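Local coordinates for siderophore-interacting protein (Aeromonas hydrophila, PDB 6K2L), which binds flavin-adenine dinucleotide and probably reduces ferric siderophores so that their iron can be released, at residues R11-K16 and L30-L35; I47-P52 and D119-S124; H138-G143 and L207-Q212; Q213-F218 and R242-P247. The protein carries 1 engineered substitution. One frame throughout, in Å; residues are numbered along the deposited sequence.

Contact 1. Residues R11-K16 and L30-L35; sequences RLLTVK and LTSPEL
Residues 11-16 run antiparallel to the end of strand 25-31, T14 and T31 forming a hydrogen-bonded pair in which T14 N reaches T31 O at 3.0 Å, almost straight, and T31 N returns to T14 O at 2.9 Å. V15 and L30 follow as a non-hydrogen-bonded pair; V15 CG2 meets L30 CD2 at 3.7 Å, the branched valine suiting a strand. On the same apolar side L13, its CG anti to the carbonyl carbon, crosses L30 at about a right angle and sets CD2 3.7 Å from L35 CD2. This is the hairpin of strands 11-20 and 25-31, the first two strands of the antiparallel barrel of the FAD-binding domain; L30 and L35 lean on strand 94-100. Beyond S32 the chain turns into a short 3-10 segment, and there R11, long enough to span the widening gap, gives NE to E34 O at 2.5 Å. The carbonyl oxygen lies in the guanidinium plane, although NE sits above the carbonyl plane. R11 NH2 also forms a salt bridge with D37, while E34 OE2 pairs with R9.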
loop_
_atom_site.group_PDB
_atom_site.type_symbol
_atom_site.label_atom_id
_atom_site.label_comp_id
_atom_site.label_asym_id
_atom_site.label_seq_id
_atom_site.Cartn_x
_atom_site.Cartn_y
_atom_site.Cartn_z
ATOM N N ARG A 11 -10.522 -18.131 2.097
ATOM C CA ARG A 11 -10.833 -17.861 3.494
ATOM C C ARG A 11 -12.252 -17.333 3.630
ATOM O O ARG A 11 -12.723 -16.559 2.789
ATOM C CB ARG A 11 -9.864 -16.854 4.100
ATOM C CG ARG A 11 -8.448 -17.308 4.106
ATOM C CD ARG A 11 -7.598 -16.111 3.976
ATOM N NE ARG A 11 -6.250 -16.284 4.519
ATOM C CZ ARG A 11 -5.199 -16.598 3.777
ATOM N NH1 ARG A 11 -5.362 -16.800 2.465
ATOM N NH2 ARG A 11 -3.995 -16.694 4.340
ATOM N N LEU A 12 -12.923 -17.762 4.689
ATOM C CA LEU A 12 -14.253 -17.273 5.011
ATOM C C LEU A 12 -14.098 -16.152 6.021
ATOM O O LEU A 12 -13.570 -16.377 7.112
ATOM C CB LEU A 12 -15.135 -18.387 5.571
ATOM C CG LEU A 12 -16.641 -18.095 5.525
ATOM C CD1 LEU A 12 -17.173 -18.077 4.077
ATOM C CD2 LEU A 12 -17.417 -19.106 6.389
ATOM N N LEU A 13 -14.509 -14.944 5.646
ATOM C CA LEU A 13 -14.402 -13.788 6.521
ATOM C C LEU A 13 -15.784 -13.376 6.989
ATOM O O LEU A 13 -16.804 -13.734 6.383
ATOM C CB LEU A 13 -13.713 -12.608 5.822
ATOM C CG LEU A 13 -12.546 -12.974 4.896
ATOM C CD1 LEU A 13 -12.087 -11.793 4.055
ATOM C CD2 LEU A 13 -11.423 -13.502 5.720
ATOM N N THR A 14 -15.797 -12.603 8.072
ATOM C CA THR A 14 -17.015 -12.075 8.657
ATOM C C THR A 14 -17.022 -10.556 8.503
ATOM O O THR A 14 -15.974 -9.903 8.588
ATOM C CB THR A 14 -17.108 -12.486 10.138
ATOM O OG1 THR A 14 -17.154 -13.917 10.241
ATOM C CG2 THR A 14 -18.338 -11.888 10.826
ATOM N N VAL A 15 -18.200 -9.990 8.268
ATOM C CA VAL A 15 -18.291 -8.538 8.182
ATOM C C VAL A 15 -18.144 -7.956 9.589
ATOM O O VAL A 15 -18.872 -8.322 10.514
ATOM C CB VAL A 15 -19.615 -8.108 7.530
ATOM C CG1 VAL A 15 -19.744 -6.581 7.562
ATOM C CG2 VAL A 15 -19.729 -8.663 6.116
ATOM N N LYS A 16 -17.186 -7.062 9.765
ATOM C CA LYS A 16 -16.988 -6.338 11.008
ATOM C C LYS A 16 -17.846 -5.082 11.050
ATOM O O LYS A 16 -18.592 -4.874 12.010
ATOM C CB LYS A 16 -15.506 -5.978 11.163
ATOM C CG LYS A 16 -15.061 -5.648 12.560
ATOM C CD LYS A 16 -13.558 -5.745 12.658
ATOM C CE LYS A 16 -12.950 -4.434 13.092
ATOM N NZ LYS A 16 -12.689 -4.394 14.560
ATOM N N LEU A 30 -14.012 -6.567 6.388
ATOM C CA LEU A 30 -14.114 -7.977 6.680
ATOM C C LEU A 30 -12.936 -8.377 7.548
ATOM O O LEU A 30 -11.845 -7.815 7.446
ATOM C CB LEU A 30 -14.131 -8.782 5.397
ATOM C CG LEU A 30 -15.347 -8.457 4.524
ATOM C CD1 LEU A 30 -14.925 -8.459 3.083
ATOM C CD2 LEU A 30 -16.388 -9.490 4.753
ATOM N N THR A 31 -13.173 -9.329 8.434
ATOM C CA THR A 31 -12.148 -9.737 9.370
ATOM C C THR A 31 -12.219 -11.237 9.573
ATOM O O THR A 31 -13.277 -11.851 9.415
ATOM C CB THR A 31 -12.293 -9.013 10.715
ATOM O OG1 THR A 31 -11.269 -9.475 11.606
ATOM C CG2 THR A 31 -13.681 -9.245 11.344
ATOM N N SER A 32 -11.070 -11.809 9.922
ATOM C CA SER A 32 -10.863 -13.210 10.271
ATOM C C SER A 32 -9.453 -13.386 10.809
ATOM O O SER A 32 -8.515 -12.714 10.342
ATOM C CB SER A 32 -11.047 -14.142 9.076
ATOM O OG SER A 32 -11.317 -15.478 9.491
ATOM N N PRO A 33 -9.262 -14.264 11.797
ATOM C CA PRO A 33 -7.895 -14.648 12.182
ATOM C C PRO A 33 -7.135 -15.333 11.059
ATOM O O PRO A 33 -5.899 -15.343 11.084
ATOM C CB PRO A 33 -8.125 -15.583 13.376
ATOM C CG PRO A 33 -9.447 -15.099 13.952
ATOM C CD PRO A 33 -10.269 -14.780 12.739
ATOM N N GLU A 34 -7.834 -15.872 10.065
ATOM C CA GLU A 34 -7.207 -16.391 8.856
ATOM C C GLU A 34 -6.565 -15.307 7.981
ATOM O O GLU A 34 -5.964 -15.644 6.951
ATOM C CB GLU A 34 -8.261 -17.135 8.040
ATOM C CG GLU A 34 -8.285 -18.626 8.248
ATOM C CD GLU A 34 -9.326 -19.278 7.372
ATOM O OE1 GLU A 34 -10.537 -18.988 7.568
ATOM O OE2 GLU A 34 -8.927 -20.050 6.465
ATOM N N LEU A 35 -6.705 -14.022 8.327
ATOM C CA LEU A 35 -6.068 -12.963 7.550
ATOM C C LEU A 35 -4.616 -12.722 7.956
ATOM O O LEU A 35 -3.920 -11.965 7.272
ATOM C CB LEU A 35 -6.861 -11.659 7.682
ATOM C CG LEU A 35 -8.204 -11.696 6.947
ATOM C CD1 LEU A 35 -8.907 -10.359 7.035
ATOM C CD2 LEU A 35 -7.990 -12.138 5.498
#

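Contact 2. Residues I47-P52 and D119-S124; sequences IKIMLP and DLLAIS
Main-chain hydrogen bonds link strand 46-51 to strand 120-123; the segments 47-51 and 120-123 run antiparallel with marked twist, 136° between their directions. M50 N points to A122 O at 2.9 Å, approaching from above the carbonyl plane, whereas S124 N meets K48 O at 2.9 Å nearly along the C=O axis. Past this point a side chain takes over the backbone's role: S124 OG, held between its own N and carbonyl carbon (chi1 85°), accepts a hydrogen bond from K48 N at 3.1 Å, nearly straight. Serine suits the place, its one-carbon arm bringing a hydroxyl oxygen within reach of the K48 amide.

The apolar contacts fall on two faces. On one, the branched side chains of I47, I49, L51, L121 and I123 interlock: I49 CG2 sits 3.7 Å from L121 CD2 and 3.9 Å from I123 CG2, while L51 CD2 meets L121 CD1 at 3.6 Å. L51 and L121 also pack against F111 of helix 107-114. On the other, small A122 lies against M50, whose flexible chain bends at chi3 to bring CE within 3.5 Å of S124 N.

These strands are neighbours in the flavin-binding barrel, and the side chain of L51 lies about 6 Å from FAD. Amides paired with oxygens and a face of aliphatic side chains imply a wall held in register by polar bonds and packed with hydrocarbon close to the cofactor.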
loop_
_atom_site.group_PDB
_atom_site.type_symbol
_atom_site.label_atom_id
_atom_site.label_comp_id
_atom_site.label_asym_id
_atom_site.label_seq_id
_atom_site.Cartn_x
_atom_site.Cartn_y
_atom_site.Cartn_z
ATOM N N ILE A 47 -9.371 -9.832 -6.293
ATOM C CA ILE A 47 -9.730 -11.089 -5.668
ATOM C C ILE A 47 -11.001 -11.590 -6.335
ATOM O O ILE A 47 -11.720 -10.845 -7.013
ATOM C CB ILE A 47 -9.946 -10.955 -4.150
ATOM C CG1 ILE A 47 -10.832 -9.751 -3.825
ATOM C CG2 ILE A 47 -8.628 -10.815 -3.442
ATOM C CD1 ILE A 47 -11.242 -9.698 -2.343
ATOM N N LYS A 48 -11.270 -12.870 -6.130
ATOM C CA LYS A 48 -12.568 -13.456 -6.397
ATOM C C LYS A 48 -13.287 -13.572 -5.063
ATOM O O LYS A 48 -12.722 -14.114 -4.107
ATOM C CB LYS A 48 -12.422 -14.834 -7.040
ATOM C CG LYS A 48 -11.695 -14.849 -8.368
ATOM C CD LYS A 48 -12.219 -13.756 -9.290
ATOM C CE LYS A 48 -12.152 -14.171 -10.747
ATOM N NZ LYS A 48 -13.131 -15.297 -10.988
ATOM N N ILE A 49 -14.512 -13.035 -4.980
ATOM C CA ILE A 49 -15.405 -13.362 -3.875
ATOM C C ILE A 49 -16.313 -14.501 -4.321
ATOM O O ILE A 49 -16.690 -14.611 -5.500
ATOM C CB ILE A 49 -16.215 -12.139 -3.382
ATOM C CG1 ILE A 49 -17.349 -11.788 -4.338
ATOM C CG2 ILE A 49 -15.309 -10.968 -3.060
ATOM C CD1 ILE A 49 -18.366 -10.784 -3.747
ATOM N N MET A 50 -16.612 -15.386 -3.388
ATOM C CA MET A 50 -17.394 -16.578 -3.665
ATOM C C MET A 50 -18.701 -16.428 -2.909
ATOM O O MET A 50 -18.713 -16.351 -1.677
ATOM C CB MET A 50 -16.636 -17.836 -3.247
ATOM C CG MET A 50 -15.402 -18.111 -4.104
ATOM S SD MET A 50 -14.214 -19.329 -3.432
ATOM C CE MET A 50 -13.022 -18.220 -2.685
ATOM N N LEU A 51 -19.763 -16.348 -3.632
ATOM C CA LEU A 51 -21.096 -16.211 -3.104
ATOM C C LEU A 51 -21.852 -17.523 -3.285
ATOM O O LEU A 51 -21.544 -18.307 -4.187
ATOM C CB LEU A 51 -21.846 -15.070 -3.811
ATOM C CG LEU A 51 -21.143 -13.717 -3.572
ATOM C CD1 LEU A 51 -21.212 -12.763 -4.786
ATOM C CD2 LEU A 51 -21.673 -13.018 -2.328
ATOM N N PRO A 52 -22.809 -17.801 -2.412
ATOM C CA PRO A 52 -23.678 -18.964 -2.598
ATOM C C PRO A 52 -24.480 -18.887 -3.890
ATOM O O PRO A 52 -24.810 -17.813 -4.390
ATOM C CB PRO A 52 -24.605 -18.898 -1.379
ATOM C CG PRO A 52 -24.499 -17.427 -0.905
ATOM C CD PRO A 52 -23.081 -17.096 -1.150
ATOM N N ASP A 119 -22.368 -11.022 8.649
ATOM C CA ASP A 119 -22.467 -11.740 7.386
ATOM C C ASP A 119 -21.124 -12.352 6.997
ATOM O O ASP A 119 -20.054 -11.824 7.316
ATOM C CB ASP A 119 -22.920 -10.798 6.264
ATOM C CG ASP A 119 -24.410 -10.564 6.257
ATOM O OD1 ASP A 119 -25.146 -11.330 6.924
ATOM O OD2 ASP A 119 -24.844 -9.592 5.587
ATOM N N LEU A 120 -21.192 -13.451 6.264
ATOM C CA LEU A 120 -20.031 -14.174 5.780
ATOM C C LEU A 120 -19.751 -13.846 4.326
ATOM O O LEU A 120 -20.670 -13.591 3.545
ATOM C CB LEU A 120 -20.258 -15.673 5.890
ATOM C CG LEU A 120 -20.459 -16.229 7.279
ATOM C CD1 LEU A 120 -20.706 -17.745 7.137
ATOM C CD2 LEU A 120 -19.218 -15.915 8.094
ATOM N N LEU A 121 -18.465 -13.907 3.964
ATOM C CA LEU A 121 -18.026 -13.815 2.569
ATOM C C LEU A 121 -16.751 -14.630 2.376
ATOM O O LEU A 121 -15.764 -14.416 3.088
ATOM C CB LEU A 121 -17.764 -12.367 2.138
ATOM C CG LEU A 121 -17.683 -12.159 0.625
ATOM C CD1 LEU A 121 -19.096 -12.089 0.071
ATOM C CD2 LEU A 121 -16.915 -10.876 0.297
ATOM N N ALA A 122 -16.772 -15.560 1.425
ATOM C CA ALA A 122 -15.565 -16.283 1.070
ATOM C C ALA A 122 -14.777 -15.463 0.061
ATOM O O ALA A 122 -15.354 -14.821 -0.830
ATOM C CB ALA A 122 -15.900 -17.657 0.502
ATOM N N ILE A 123 -13.454 -15.448 0.219
ATOM C CA ILE A 123 -12.598 -14.763 -0.743
ATOM C C ILE A 123 -11.371 -15.607 -1.053
ATOM O O ILE A 123 -10.855 -16.348 -0.206
ATOM C CB ILE A 123 -12.158 -13.353 -0.280
ATOM C CG1 ILE A 123 -11.256 -13.443 0.950
ATOM C CG2 ILE A 123 -13.364 -12.470 -0.001
ATOM C CD1 ILE A 123 -10.152 -12.441 0.930
ATOM N N SER A 124 -10.927 -15.479 -2.301
ATOM C CA SER A 124 -9.718 -16.082 -2.838
ATOM C C SER A 124 -8.489 -15.294 -2.403
ATOM O O SER A 124 -8.570 -14.335 -1.632
ATOM C CB SER A 124 -9.782 -16.074 -4.347
ATOM O OG SER A 124 -9.305 -14.804 -4.773
#

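Contact 3. Residues H138-G143 and L207-Q212; sequences HYYMVG and LPLEEQ
Two rings from strand 138-144, those of H138 and Y140, each receive an aliphatic group of the 207-212 loop over one face. E210 CG stands 3.6 Å from the centroid of the H138 imidazole, only 7° off its normal, so the glutamate's methylene rather than its carboxylate lies over the ring; the side chain is bent at chi2 (-77°). L209 CD2 also lies over a face, that of the Y140 phenol, but offset toward the rim and 3.6 Å from Y140 CD1. Beside these two CH-pi contacts the long tyrosine reaches out to place OH 3.0 Å from E210 N, which donates to it along a nearly straight line. The loop follows helix 198-205 and leads into strand 214-218, the neighbour of strand 138-144 in the parallel sheet of what is probably a ferredoxin reductase-like nucleotide-binding domain; E210 O is bonded to S214 OG. With H138 NE2 and E210 OE2 4.6 Å apart, the carboxylate might modestly favour a protonated imidazole, while the phenol oxygen satisfies a backbone amide of the irregular loop.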
loop_
_atom_site.group_PDB
_atom_site.type_symbol
_atom_site.label_atom_id
_atom_site.label_comp_id
_atom_site.label_asym_id
_atom_site.label_seq_id
_atom_site.Cartn_x
_atom_site.Cartn_y
_atom_site.Cartn_z
ATOM N N HIS A 138 4.372 9.629 -15.481
ATOM C CA HIS A 138 3.061 10.099 -15.891
ATOM C C HIS A 138 2.039 8.975 -15.735
ATOM O O HIS A 138 2.341 7.806 -15.996
ATOM C CB HIS A 138 3.125 10.602 -17.321
ATOM C CG HIS A 138 3.891 11.882 -17.454
ATOM N ND1 HIS A 138 5.267 11.916 -17.564
ATOM C CD2 HIS A 138 3.476 13.172 -17.483
ATOM C CE1 HIS A 138 5.667 13.172 -17.631
ATOM N NE2 HIS A 138 4.600 13.953 -17.598
ATOM N N TYR A 139 0.838 9.329 -15.283
ATOM C CA TYR A 139 -0.236 8.370 -15.029
ATOM C C TYR A 139 -1.539 8.867 -15.648
ATOM O O TYR A 139 -1.981 9.988 -15.372
ATOM C CB TYR A 139 -0.437 8.153 -13.535
ATOM C CG TYR A 139 0.665 7.405 -12.860
ATOM C CD1 TYR A 139 0.769 6.025 -12.978
ATOM C CD2 TYR A 139 1.599 8.082 -12.076
ATOM C CE1 TYR A 139 1.781 5.338 -12.349
ATOM C CE2 TYR A 139 2.636 7.417 -11.440
ATOM C CZ TYR A 139 2.726 6.043 -11.572
ATOM O OH TYR A 139 3.745 5.371 -10.911
ATOM N N TYR A 140 -2.169 8.034 -16.459
ATOM C CA TYR A 140 -3.405 8.412 -17.139
ATOM C C TYR A 140 -4.426 7.320 -16.894
ATOM O O TYR A 140 -4.281 6.213 -17.426
ATOM C CB TYR A 140 -3.180 8.600 -18.636
ATOM C CG TYR A 140 -2.082 9.569 -18.947
ATOM C CD1 TYR A 140 -2.293 10.941 -18.866
ATOM C CD2 TYR A 140 -0.820 9.113 -19.292
ATOM C CE1 TYR A 140 -1.269 11.839 -19.156
ATOM C CE2 TYR A 140 0.193 9.984 -19.573
ATOM C CZ TYR A 140 -0.021 11.340 -19.497
ATOM O OH TYR A 140 1.032 12.162 -19.786
ATOM N N MET A 141 -5.482 7.647 -16.143
ATOM C CA MET A 141 -6.341 6.643 -15.547
ATOM C C MET A 141 -7.792 7.030 -15.829
ATOM O O MET A 141 -8.161 8.196 -15.681
ATOM C CB MET A 141 -6.050 6.581 -14.047
ATOM C CG MET A 141 -4.623 6.043 -13.687
ATOM S SD MET A 141 -4.557 5.683 -11.927
ATOM C CE MET A 141 -2.867 6.214 -11.464
ATOM N N VAL A 142 -8.627 6.071 -16.231
ATOM C CA VAL A 142 -10.054 6.320 -16.422
ATOM C C VAL A 142 -10.815 5.192 -15.743
ATOM O O VAL A 142 -10.351 4.045 -15.719
ATOM C CB VAL A 142 -10.437 6.446 -17.924
ATOM C CG1 VAL A 142 -11.924 6.512 -18.103
ATOM C CG2 VAL A 142 -9.794 7.690 -18.578
ATOM N N GLY A 143 -11.960 5.523 -15.144
ATOM C CA GLY A 143 -12.819 4.477 -14.615
ATOM C C GLY A 143 -14.169 5.015 -14.185
ATOM O O GLY A 143 -14.490 6.194 -14.367
ATOM N N LEU A 207 -6.529 15.600 -24.186
ATOM C CA LEU A 207 -5.342 15.920 -23.391
ATOM C C LEU A 207 -4.067 15.439 -24.087
ATOM O O LEU A 207 -4.035 14.345 -24.658
ATOM C CB LEU A 207 -5.408 15.292 -21.998
ATOM C CG LEU A 207 -6.677 15.442 -21.167
ATOM C CD1 LEU A 207 -6.764 14.290 -20.158
ATOM C CD2 LEU A 207 -6.775 16.798 -20.468
ATOM N N PRO A 208 -2.999 16.228 -24.035
ATOM C CA PRO A 208 -1.700 15.741 -24.512
ATOM C C PRO A 208 -1.143 14.663 -23.588
ATOM O O PRO A 208 -1.057 14.846 -22.373
ATOM C CB PRO A 208 -0.827 16.998 -24.497
ATOM C CG PRO A 208 -1.443 17.850 -23.431
ATOM C CD PRO A 208 -2.925 17.608 -23.530
ATOM N N LEU A 209 -0.736 13.546 -24.175
ATOM C CA LEU A 209 -0.275 12.394 -23.422
ATOM C C LEU A 209 1.207 12.153 -23.685
ATOM O O LEU A 209 1.672 12.247 -24.825
ATOM C CB LEU A 209 -1.083 11.140 -23.790
ATOM C CG LEU A 209 -2.611 11.268 -23.739
ATOM C CD1 LEU A 209 -3.267 10.136 -24.510
ATOM C CD2 LEU A 209 -3.108 11.329 -22.302
ATOM N N GLU A 210 1.938 11.838 -22.628
ATOM C CA GLU A 210 3.309 11.387 -22.756
ATOM C C GLU A 210 3.346 9.917 -23.131
ATOM O O GLU A 210 2.701 9.091 -22.478
ATOM C CB GLU A 210 4.035 11.603 -21.441
ATOM C CG GLU A 210 4.112 13.076 -21.095
ATOM C CD GLU A 210 5.176 13.802 -21.908
ATOM O OE1 GLU A 210 6.133 13.113 -22.349
ATOM O OE2 GLU A 210 5.049 15.046 -22.090
ATOM N N GLU A 211 4.099 9.580 -24.177
ATOM C CA GLU A 211 4.222 8.182 -24.552
ATOM C C GLU A 211 5.414 7.508 -23.912
ATOM O O GLU A 211 5.490 6.277 -23.948
ATOM C CB GLU A 211 4.303 8.023 -26.075
ATOM C CG GLU A 211 5.607 8.473 -26.686
ATOM C CD GLU A 211 5.485 8.625 -28.190
ATOM O OE1 GLU A 211 5.429 7.585 -28.885
ATOM O OE2 GLU A 211 5.424 9.780 -28.672
ATOM N N GLN A 212 6.339 8.264 -23.332
ATOM C CA GLN A 212 7.502 7.680 -22.676
ATOM C C GLN A 212 7.366 7.815 -21.165
ATOM O O GLN A 212 6.848 8.817 -20.664
ATOM C CB GLN A 212 8.819 8.324 -23.139
ATOM C CG GLN A 212 9.007 8.411 -24.648
ATOM C CD GLN A 212 9.160 7.053 -25.331
ATOM O OE1 GLN A 212 9.362 6.016 -24.674
ATOM N NE2 GLN A 212 9.056 7.056 -26.668
#

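Contact 4. Residues Q213-F218 and R242-P247; sequences QSYFWF and RVYAVP
Parallel strand pairing joins 214-218 to 243-245, an edge strand of the five-stranded sheet, across the beta-alpha-beta unit completed by helix 222-235. The hydrogen-bond ladder steps between the chains: F216 N donates to R242 O, Y244 N to F216 O at 2.6 Å, F218 N to Y244 O, and V246 N to F218 O at 3.0 Å. On one face W217 and Y244, both with CG anti to the backbone N, lie side by side. Their rings form an offset stack, the indole's five-membered ring 3.8 Å from the phenol centroid with planes 5° apart; V246 CG2 rests on the opposite face of Y244. Y215 OH touches Y244 CB at 3.3 Å, and Y244 OH bonds to Y248. On the other face V243 packs on F216 and F218, while small A245 meets F218 and touches V225 and R229 of helix 222-235. R242 NE makes a weak hydrogen bond to S214 O. The stack adds dispersion contact beside the ladder, which sets the strand register, and the V246 side chain lies about 4 Å from FAD.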
loop_
_atom_site.group_PDB
_atom_site.type_symbol
_atom_site.label_atom_id
_atom_site.label_comp_id
_atom_site.label_asym_id
_atom_site.label_seq_id
_atom_site.Cartn_x
_atom_site.Cartn_y
_atom_site.Cartn_z
ATOM N N GLN A 213 7.827 6.795 -20.451
ATOM C CA GLN A 213 7.793 6.764 -18.991
ATOM C C GLN A 213 6.401 7.059 -18.451
ATOM O O GLN A 213 6.225 7.881 -17.549
ATOM C CB GLN A 213 8.805 7.734 -18.398
ATOM C CG GLN A 213 9.512 7.170 -17.186
ATOM C CD GLN A 213 10.862 7.797 -16.992
ATOM O OE1 GLN A 213 11.481 8.277 -17.950
ATOM N NE2 GLN A 213 11.332 7.814 -15.748
ATOM N N SER A 214 5.401 6.369 -19.000
ATOM C CA SER A 214 4.032 6.586 -18.570
ATOM C C SER A 214 3.309 5.259 -18.420
ATOM O O SER A 214 3.698 4.244 -18.990
ATOM C CB SER A 214 3.270 7.503 -19.543
ATOM O OG SER A 214 3.446 7.103 -20.886
ATOM N N TYR A 215 2.238 5.292 -17.636
ATOM C CA TYR A 215 1.396 4.137 -17.366
ATOM C C TYR A 215 -0.057 4.543 -17.586
ATOM O O TYR A 215 -0.526 5.522 -16.995
ATOM C CB TYR A 215 1.604 3.638 -15.942
ATOM C CG TYR A 215 0.844 2.373 -15.615
ATOM C CD1 TYR A 215 1.051 1.211 -16.350
ATOM C CD2 TYR A 215 -0.066 2.333 -14.546
ATOM C CE1 TYR A 215 0.364 0.044 -16.045
ATOM C CE2 TYR A 215 -0.753 1.169 -14.232
ATOM C CZ TYR A 215 -0.530 0.030 -14.990
ATOM O OH TYR A 215 -1.210 -1.123 -14.696
ATOM N N PHE A 216 -0.754 3.802 -18.445
ATOM C CA PHE A 216 -2.154 4.032 -18.758
ATOM C C PHE A 216 -2.995 2.946 -18.104
ATOM O O PHE A 216 -2.711 1.762 -18.259
ATOM C CB PHE A 216 -2.372 4.040 -20.265
ATOM C CG PHE A 216 -1.579 5.091 -20.983
ATOM C CD1 PHE A 216 -0.219 4.915 -21.243
ATOM C CD2 PHE A 216 -2.194 6.255 -21.413
ATOM C CE1 PHE A 216 0.505 5.899 -21.917
ATOM C CE2 PHE A 216 -1.470 7.244 -22.091
ATOM C CZ PHE A 216 -0.119 7.065 -22.336
ATOM N N TRP A 217 -4.003 3.356 -17.344
ATOM C CA TRP A 217 -4.837 2.441 -16.580
ATOM C C TRP A 217 -6.287 2.758 -16.909
ATOM O O TRP A 217 -6.773 3.844 -16.580
ATOM C CB TRP A 217 -4.569 2.575 -15.089
ATOM C CG TRP A 217 -5.161 1.485 -14.250
ATOM C CD1 TRP A 217 -4.509 0.392 -13.748
ATOM C CD2 TRP A 217 -6.527 1.372 -13.816
ATOM N NE1 TRP A 217 -5.386 -0.393 -13.027
ATOM C CE2 TRP A 217 -6.626 0.197 -13.045
ATOM C CE3 TRP A 217 -7.658 2.172 -13.966
ATOM C CZ2 TRP A 217 -7.813 -0.195 -12.431
ATOM C CZ3 TRP A 217 -8.840 1.781 -13.358
ATOM C CH2 TRP A 217 -8.907 0.610 -12.601
ATOM N N PHE A 218 -6.955 1.824 -17.594
ATOM C CA PHE A 218 -8.351 1.929 -17.994
ATOM C C PHE A 218 -9.108 0.756 -17.366
ATOM O O PHE A 218 -8.789 -0.409 -17.637
ATOM C CB PHE A 218 -8.469 1.917 -19.524
ATOM C CG PHE A 218 -7.536 2.897 -20.232
ATOM C CD1 PHE A 218 -7.474 4.231 -19.843
ATOM C CD2 PHE A 218 -6.734 2.486 -21.290
ATOM C CE1 PHE A 218 -6.622 5.133 -20.496
ATOM C CE2 PHE A 218 -5.886 3.368 -21.947
ATOM C CZ PHE A 218 -5.833 4.699 -21.559
ATOM N N ARG A 242 2.706 -1.272 -20.511
ATOM C CA ARG A 242 2.450 -0.006 -19.835
ATOM C C ARG A 242 1.034 0.500 -20.074
ATOM O O ARG A 242 0.757 1.685 -19.872
ATOM C CB ARG A 242 3.488 1.028 -20.254
ATOM C CG ARG A 242 4.772 0.807 -19.489
ATOM C CD ARG A 242 5.972 1.388 -20.180
ATOM N NE ARG A 242 5.711 2.720 -20.688
ATOM C CZ ARG A 242 5.580 3.027 -21.972
ATOM N NH1 ARG A 242 5.685 2.073 -22.887
ATOM N NH2 ARG A 242 5.341 4.292 -22.326
ATOM N N VAL A 243 0.139 -0.380 -20.515
ATOM C CA VAL A 243 -1.275 -0.079 -20.668
ATOM C C VAL A 243 -2.053 -1.168 -19.946
ATOM O O VAL A 243 -1.915 -2.353 -20.269
ATOM C CB VAL A 243 -1.714 -0.000 -22.141
ATOM C CG1 VAL A 243 -3.208 0.331 -22.215
ATOM C CG2 VAL A 243 -0.893 1.027 -22.908
ATOM N N TYR A 244 -2.852 -0.774 -18.963
ATOM C CA TYR A 244 -3.823 -1.656 -18.327
ATOM C C TYR A 244 -5.191 -1.288 -18.908
ATOM O O TYR A 244 -5.608 -0.121 -18.856
ATOM C CB TYR A 244 -3.742 -1.490 -16.807
ATOM C CG TYR A 244 -4.773 -2.207 -15.978
ATOM C CD1 TYR A 244 -6.086 -1.716 -15.863
ATOM C CD2 TYR A 244 -4.426 -3.343 -15.252
ATOM C CE1 TYR A 244 -7.026 -2.363 -15.066
ATOM C CE2 TYR A 244 -5.357 -4.012 -14.460
ATOM C CZ TYR A 244 -6.652 -3.520 -14.373
ATOM O OH TYR A 244 -7.571 -4.170 -13.573
ATOM N N ALA A 245 -5.865 -2.257 -19.522
ATOM C CA ALA A 245 -7.193 -2.037 -20.113
ATOM C C ALA A 245 -8.028 -3.273 -19.823
ATOM O O ALA A 245 -7.984 -4.261 -20.561
ATOM C CB ALA A 245 -7.123 -1.747 -21.606
ATOM N N VAL A 246 -8.780 -3.218 -18.726
ATOM C CA VAL A 246 -9.567 -4.341 -18.247
ATOM C C VAL A 246 -10.991 -3.830 -18.066
ATOM O O VAL A 246 -11.224 -2.964 -17.217
ATOM C CB VAL A 246 -9.032 -4.897 -16.919
ATOM C CG1 VAL A 246 -9.947 -5.952 -16.396
ATOM C CG2 VAL A 246 -7.638 -5.427 -17.082
ATOM N N PRO A 247 -11.971 -4.308 -18.833
ATOM C CA PRO A 247 -13.359 -3.879 -18.583
ATOM C C PRO A 247 -13.895 -4.608 -17.361
ATOM O O PRO A 247 -13.854 -5.837 -17.285
ATOM C CB PRO A 247 -14.101 -4.271 -19.868
ATOM C CG PRO A 247 -13.014 -4.821 -20.825
ATOM C CD PRO A 247 -11.869 -5.241 -19.971
#

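Along the chain the four contacts come in series, the first two in the FAD-binding barrel and the last two in the parallel-sheet domain. Contacts 1 and 2, centres about 10 Å apart, meet because strands 11-20 and 120-123 are neighbours that close the barrel; V15 N lies 2.8 Å from D119 O, a probable hydrogen bond. Contacts 3 and 4, about 9 Å between centres, lie in one parallel sheet, in which strands 138-144 and 214-218 are neighbours, joined by a probable bond from W217 N to Y140 O. The pairs sit on opposite sides of the chain's centre, yet contacts 2 and 4 approach to about 9 Å between nearest atoms, and both lie near FAD, consistent with a cofactor bound between the two domains.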